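Local coordinates for uncharacterized protein (Parabacteroides merdae ATCC 43184, PDB 4OPW) that is of unknown function but, as a member of a putative auto-transporter adhesin family, probably takes part in cell adhesion, at residues A[22-36]-A[89-103]. Residues are numbered along the deposited sequence; the frame is centred on the assembly and turned at random.
Sequences NAIKFDGVIDFNYEQ and KEVKASGNANFIANS. With EDO (1,2-ethanediol), chain C.
Residues 22-36 and 89-103 meet as adjacent layers of a coiled beta fold, although far apart in sequence. Each layer is a beta-arch whose two strands belong to facing sheets, running along one wall, turning at G28-I30 or G95-A97, and returning on the other, so that A23-D27 pairs in parallel with E90-S94 and D31-Y34 with N98-A101. The strand axes lie 4.7 Å apart in the first pair and 4.8 Å in the second. Backbone bonds alternate along both ladders: I24 receives K92 N on its carbonyl and gives its own N-H to E90 O.

Between the walls the rings interlock. F26, with CG in the crowded position between backbone N and carbonyl carbon (chi1 62°), reaches across to the second wall, where CE2 presses on A97 CB at 3.4 Å and the ring edge meets F99 CB. F99 in turn carries V91 CG1 over one face, takes I24 CD1 at its edge 3.8 Å from CE1, and runs alongside F32, their planes 32° apart.

On the outer surface the paired side chains are mostly polar. In the modelled conformer of N98, one of two, ND2 donates to D31 OD1 at 2.8 Å, while D31 OD2 bridges to K78. At the far end from the turns, S103 OG accepts Q36 N at 2.8 Å. Parallel in-register strands, stacked aliphatic and aromatic residues inside and a largely polar outer surface are the hallmarks of a beta-solenoid, consistent with the pectate-lyase-like clan of this adhesin head domain.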
loop_
_atom_site.group_PDB
_atom_site.type_symbol
_atom_site.label_atom_id
_atom_site.label_comp_id
_atom_site.label_asym_id
_atom_site.label_seq_id
_atom_site.Cartn_x
_atom_site.Cartn_y
_atom_site.Cartn_z
ATOM N N ASN A 22 -11.080 1.836 11.796
ATOM C CA ASN A 22 -9.818 1.088 11.868
ATOM C C ASN A 22 -9.440 0.568 10.459
ATOM O O ASN A 22 -8.489 -0.201 10.304
ATOM C CB ASN A 22 -9.897 -0.062 12.899
ATOM C CG ASN A 22 -10.934 -1.117 12.580
ATOM O OD1 ASN A 22 -11.529 -1.131 11.496
ATOM N ND2 ASN A 22 -11.182 -2.013 13.539
ATOM N N ALA A 23 -10.209 0.988 9.430
ATOM C CA ALA A 23 -9.996 0.561 8.057
ATOM C C ALA A 23 -10.400 1.681 7.137
ATOM O O ALA A 23 -11.332 2.444 7.440
ATOM C CB ALA A 23 -10.794 -0.713 7.754
ATOM N N ILE A 24 -9.668 1.816 6.020
ATOM C CA ILE A 24 -9.892 2.895 5.064
ATOM C C ILE A 24 -10.086 2.328 3.657
ATOM O O ILE A 24 -9.351 1.426 3.252
ATOM C CB ILE A 24 -8.693 3.903 5.084
ATOM C CG1 ILE A 24 -8.512 4.569 6.471
ATOM C CG2 ILE A 24 -8.851 4.993 3.978
ATOM C CD1 ILE A 24 -7.116 5.299 6.688
ATOM N N LYS A 25 -11.048 2.885 2.915
ATOM C CA LYS A 25 -11.311 2.522 1.520
ATOM C C LYS A 25 -11.618 3.770 0.726
ATOM O O LYS A 25 -12.470 4.564 1.123
ATOM C CB LYS A 25 -12.451 1.498 1.416
ATOM C CG LYS A 25 -12.737 0.965 0.018
ATOM C CD LYS A 25 -13.802 -0.128 0.095
ATOM C CE LYS A 25 -14.270 -0.628 -1.248
ATOM N NZ LYS A 25 -15.350 -1.644 -1.109
ATOM N N PHE A 26 -10.925 3.966 -0.394
ATOM C CA PHE A 26 -11.217 5.116 -1.263
ATOM C C PHE A 26 -10.710 4.821 -2.669
ATOM O O PHE A 26 -9.786 4.023 -2.850
ATOM C CB PHE A 26 -10.629 6.443 -0.709
ATOM C CG PHE A 26 -9.118 6.519 -0.567
ATOM C CD1 PHE A 26 -8.438 5.673 0.304
ATOM C CD2 PHE A 26 -8.398 7.530 -1.195
ATOM C CE1 PHE A 26 -7.049 5.745 0.445
ATOM C CE2 PHE A 26 -7.011 7.644 -1.008
ATOM C CZ PHE A 26 -6.343 6.722 -0.220
ATOM N N ASP A 27 -11.320 5.479 -3.652
ATOM C CA ASP A 27 -11.036 5.293 -5.063
ATOM C C ASP A 27 -11.132 6.633 -5.751
ATOM O O ASP A 27 -12.198 7.232 -5.764
ATOM C CB ASP A 27 -12.064 4.285 -5.650
ATOM C CG ASP A 27 -11.895 3.876 -7.102
ATOM O OD1 ASP A 27 -10.825 4.148 -7.678
ATOM O OD2 ASP A 27 -12.786 3.175 -7.623
ATOM N N GLY A 28 -10.022 7.107 -6.296
ATOM C CA GLY A 28 -9.993 8.383 -7.011
ATOM C C GLY A 28 -8.719 9.137 -6.720
ATOM O O GLY A 28 -7.935 8.712 -5.862
ATOM N N VAL A 29 -8.518 10.263 -7.419
ATOM C CA VAL A 29 -7.299 11.045 -7.295
ATOM C C VAL A 29 -7.401 11.935 -6.042
ATOM O O VAL A 29 -7.651 13.143 -6.117
ATOM C CB VAL A 29 -6.960 11.807 -8.593
ATOM C CG1 VAL A 29 -5.591 12.486 -8.470
ATOM C CG2 VAL A 29 -6.980 10.844 -9.786
ATOM N N ILE A 30 -7.197 11.284 -4.879
ATOM C CA ILE A 30 -7.298 11.915 -3.565
ATOM C C ILE A 30 -5.958 11.819 -2.882
ATOM O O ILE A 30 -5.337 10.765 -2.919
ATOM C CB ILE A 30 -8.416 11.199 -2.731
ATOM C CG1 ILE A 30 -9.819 11.404 -3.375
ATOM C CG2 ILE A 30 -8.403 11.615 -1.238
ATOM C CD1 ILE A 30 -10.856 10.383 -2.919
ATOM N N ASP A 31 -5.510 12.919 -2.260
ATOM C CA ASP A 31 -4.314 12.934 -1.433
ATOM C C ASP A 31 -4.762 12.628 -0.024
ATOM O O ASP A 31 -5.350 13.495 0.614
ATOM C CB ASP A 31 -3.615 14.301 -1.537
ATOM C CG ASP A 31 -3.202 14.553 -2.972
ATOM O OD1 ASP A 31 -2.346 13.793 -3.479
ATOM O OD2 ASP A 31 -3.874 15.383 -3.654
ATOM N N PHE A 32 -4.563 11.390 0.444
ATOM C CA PHE A 32 -5.050 10.967 1.758
ATOM C C PHE A 32 -3.893 10.882 2.761
ATOM O O PHE A 32 -2.995 10.050 2.608
ATOM C CB PHE A 32 -5.789 9.605 1.646
ATOM C CG PHE A 32 -6.693 9.258 2.809
ATOM C CD1 PHE A 32 -6.166 9.007 4.073
ATOM C CD2 PHE A 32 -8.061 9.066 2.614
ATOM C CE1 PHE A 32 -7.003 8.680 5.150
ATOM C CE2 PHE A 32 -8.895 8.739 3.679
ATOM C CZ PHE A 32 -8.360 8.533 4.943
ATOM N N ASN A 33 -3.905 11.778 3.767
ATOM C CA ASN A 33 -2.876 11.901 4.798
ATOM C C ASN A 33 -3.399 11.358 6.110
ATOM O O ASN A 33 -4.399 11.855 6.640
ATOM C CB ASN A 33 -2.441 13.378 4.922
ATOM C CG ASN A 33 -1.808 13.855 3.631
ATOM O OD1 ASN A 33 -0.908 13.202 3.091
ATOM N ND2 ASN A 33 -2.340 14.913 3.021
ATOM N N TYR A 34 -2.743 10.316 6.609
ATOM C CA TYR A 34 -3.179 9.622 7.806
ATOM C C TYR A 34 -2.142 9.632 8.905
ATOM O O TYR A 34 -0.942 9.507 8.657
ATOM C CB TYR A 34 -3.536 8.137 7.454
ATOM C CG TYR A 34 -3.856 7.292 8.666
ATOM C CD1 TYR A 34 -5.123 7.322 9.245
ATOM C CD2 TYR A 34 -2.873 6.518 9.284
ATOM C CE1 TYR A 34 -5.394 6.631 10.427
ATOM C CE2 TYR A 34 -3.131 5.828 10.463
ATOM C CZ TYR A 34 -4.395 5.877 11.028
ATOM O OH TYR A 34 -4.613 5.184 12.190
ATOM N N GLU A 35 -2.629 9.721 10.141
ATOM C CA GLU A 35 -1.778 9.597 11.314
ATOM C C GLU A 35 -2.475 8.709 12.342
ATOM O O GLU A 35 -3.697 8.793 12.510
ATOM C CB GLU A 35 -1.408 10.967 11.906
ATOM C CG GLU A 35 -0.283 11.664 11.150
ATOM C CD GLU A 35 0.029 13.088 11.574
ATOM O OE1 GLU A 35 0.051 13.358 12.797
ATOM O OE2 GLU A 35 0.287 13.930 10.682
ATOM N N GLN A 36 -1.707 7.834 12.970
ATOM C CA GLN A 36 -2.208 6.958 14.028
ATOM C C GLN A 36 -1.930 7.652 15.358
ATOM O O GLN A 36 -0.772 7.953 15.671
ATOM C CB GLN A 36 -1.581 5.551 13.969
ATOM C CG GLN A 36 -2.352 4.528 14.827
ATOM C CD GLN A 36 -1.662 3.191 15.018
ATOM O OE1 GLN A 36 -0.700 2.846 14.333
ATOM N NE2 GLN A 36 -2.156 2.390 15.958
ATOM N N LYS A 89 -6.046 -1.274 10.677
ATOM C CA LYS A 89 -5.728 -2.658 10.310
ATOM C C LYS A 89 -5.748 -2.867 8.790
ATOM O O LYS A 89 -5.262 -3.900 8.310
ATOM C CB LYS A 89 -6.693 -3.656 11.014
ATOM C CG LYS A 89 -8.134 -3.607 10.455
ATOM C CD LYS A 89 -9.046 -4.634 11.113
ATOM C CE LYS A 89 -10.405 -4.619 10.473
ATOM N NZ LYS A 89 -11.294 -5.648 11.061
ATOM N N GLU A 90 -6.330 -1.929 8.034
ATOM C CA GLU A 90 -6.474 -2.140 6.591
ATOM C C GLU A 90 -6.623 -0.862 5.810
ATOM O O GLU A 90 -7.289 0.074 6.252
ATOM C CB GLU A 90 -7.738 -3.003 6.364
ATOM C CG GLU A 90 -8.085 -3.394 4.943
ATOM C CD GLU A 90 -9.421 -4.108 4.951
ATOM O OE1 GLU A 90 -9.466 -5.241 5.476
ATOM O OE2 GLU A 90 -10.444 -3.480 4.597
ATOM N N VAL A 91 -6.027 -0.850 4.610
ATOM C CA VAL A 91 -6.165 0.244 3.657
ATOM C C VAL A 91 -6.409 -0.354 2.282
ATOM O O VAL A 91 -5.643 -1.234 1.852
ATOM C CB VAL A 91 -4.950 1.230 3.621
ATOM C CG1 VAL A 91 -5.179 2.375 2.610
ATOM C CG2 VAL A 91 -4.626 1.795 5.013
ATOM N N LYS A 92 -7.468 0.116 1.598
ATOM C CA LYS A 92 -7.771 -0.264 0.220
ATOM C C LYS A 92 -7.748 1.038 -0.591
ATOM O O LYS A 92 -8.613 1.892 -0.374
ATOM C CB LYS A 92 -9.123 -1.015 0.123
ATOM C CG LYS A 92 -9.227 -2.221 1.048
ATOM C CD LYS A 92 -10.387 -3.124 0.714
ATOM C CE LYS A 92 -10.193 -4.469 1.373
ATOM N NZ LYS A 92 -11.450 -4.997 1.947
ATOM N N ALA A 93 -6.744 1.219 -1.447
ATOM C CA ALA A 93 -6.598 2.424 -2.238
ATOM C C ALA A 93 -6.613 2.077 -3.725
ATOM O O ALA A 93 -5.995 1.095 -4.148
ATOM C CB ALA A 93 -5.297 3.127 -1.862
ATOM N N SER A 94 -7.347 2.881 -4.517
ATOM C CA SER A 94 -7.515 2.685 -5.964
ATOM C C SER A 94 -7.598 4.023 -6.680
ATOM O O SER A 94 -7.792 5.056 -6.033
ATOM C CB SER A 94 -8.813 1.920 -6.228
ATOM O OG SER A 94 -8.799 0.651 -5.603
ATOM N N GLY A 95 -7.456 3.985 -7.996
ATOM C CA GLY A 95 -7.702 5.124 -8.869
ATOM C C GLY A 95 -6.756 6.297 -8.798
ATOM O O GLY A 95 -7.192 7.450 -8.899
ATOM N N ASN A 96 -5.450 6.009 -8.701
ATOM C CA ASN A 96 -4.393 6.999 -8.743
ATOM C C ASN A 96 -4.432 7.948 -7.524
ATOM O O ASN A 96 -4.046 9.114 -7.611
ATOM C CB ASN A 96 -4.399 7.772 -10.094
ATOM C CG ASN A 96 -3.015 8.025 -10.647
ATOM O OD1 ASN A 96 -2.023 8.125 -9.910
ATOM N ND2 ASN A 96 -2.920 8.161 -11.969
ATOM N N ALA A 97 -4.860 7.410 -6.375
ATOM C CA ALA A 97 -4.822 8.099 -5.097
ATOM C C ALA A 97 -3.388 8.126 -4.536
ATOM O O ALA A 97 -2.537 7.343 -4.985
ATOM C CB ALA A 97 -5.722 7.348 -4.105
ATOM N N ASN A 98 -3.147 9.041 -3.606
ATOM C CA ASN A 98 -1.915 9.122 -2.854
ATOM C C ASN A 98 -2.285 8.825 -1.397
ATOM O O ASN A 98 -3.069 9.581 -0.809
ATOM C CB ASN A 98 -1.247 10.503 -3.001
ATOM C CG ASN A 98 -0.616 10.821 -4.343
ATOM O OD1 ASN A 98 -0.234 9.947 -5.133
ATOM N ND2 ASN A 98 -0.439 12.109 -4.607
ATOM N N PHE A 99 -1.835 7.686 -0.849
ATOM C CA PHE A 99 -2.047 7.399 0.575
ATOM C C PHE A 99 -0.718 7.583 1.286
ATOM O O PHE A 99 0.265 6.947 0.910
ATOM C CB PHE A 99 -2.628 5.994 0.856
ATOM C CG PHE A 99 -2.824 5.766 2.338
ATOM C CD1 PHE A 99 -3.996 6.172 2.974
ATOM C CD2 PHE A 99 -1.834 5.153 3.104
ATOM C CE1 PHE A 99 -4.175 5.971 4.349
ATOM C CE2 PHE A 99 -2.022 4.930 4.477
ATOM C CZ PHE A 99 -3.180 5.368 5.094
ATOM N N ILE A 100 -0.675 8.469 2.278
ATOM C CA ILE A 100 0.548 8.694 3.045
ATOM C C ILE A 100 0.278 8.510 4.536
ATOM O O ILE A 100 -0.604 9.184 5.083
ATOM C CB ILE A 100 1.169 10.107 2.783
ATOM C CG1 ILE A 100 1.569 10.326 1.287
ATOM C CG2 ILE A 100 2.366 10.348 3.706
ATOM C CD1 ILE A 100 2.004 11.769 0.936
ATOM N N ALA A 101 1.053 7.635 5.204
ATOM C CA ALA A 101 0.995 7.486 6.662
ATOM C C ALA A 101 2.158 8.318 7.230
ATOM O O ALA A 101 3.330 8.020 6.946
ATOM C CB ALA A 101 1.093 6.019 7.063
ATOM N N ASN A 102 1.832 9.400 7.953
ATOM C CA ASN A 102 2.811 10.346 8.524
ATOM C C ASN A 102 3.114 10.099 9.996
ATOM O O ASN A 102 3.547 11.002 10.724
ATOM C CB ASN A 102 2.326 11.772 8.327
ATOM C CG ASN A 102 2.514 12.237 6.912
ATOM O OD1 ASN A 102 3.587 12.057 6.322
ATOM N ND2 ASN A 102 1.477 12.817 6.333
ATOM N N SER A 103 2.876 8.880 10.436
ATOM C CA SER A 103 3.156 8.460 11.804
ATOM C C SER A 103 3.647 7.043 11.787
ATOM O O SER A 103 3.343 6.325 10.832
ATOM C CB SER A 103 1.873 8.540 12.645
ATOM O OG SER A 103 1.019 7.448 12.331
HETATM C C1 EDO C . -12.497 11.528 -6.394
HETATM O O1 EDO C . -12.897 11.016 -7.660
HETATM C C2 EDO C . -13.431 10.957 -5.301
HETATM O O2 EDO C . -13.484 9.556 -5.403
HETATM O O HOH W 1 -11.043 -1.016 4.041
HETATM O O HOH W 2 -13.579 -4.016 0.516
HETATM O O HOH W 3 -10.215 1.270 -3.216
HETATM O O HOH W 4 -1.289 12.137 0.292
HETATM O O HOH W 5 1.491 14.098 3.655
HETATM O O HOH W 6 -0.811 13.891 8.143
#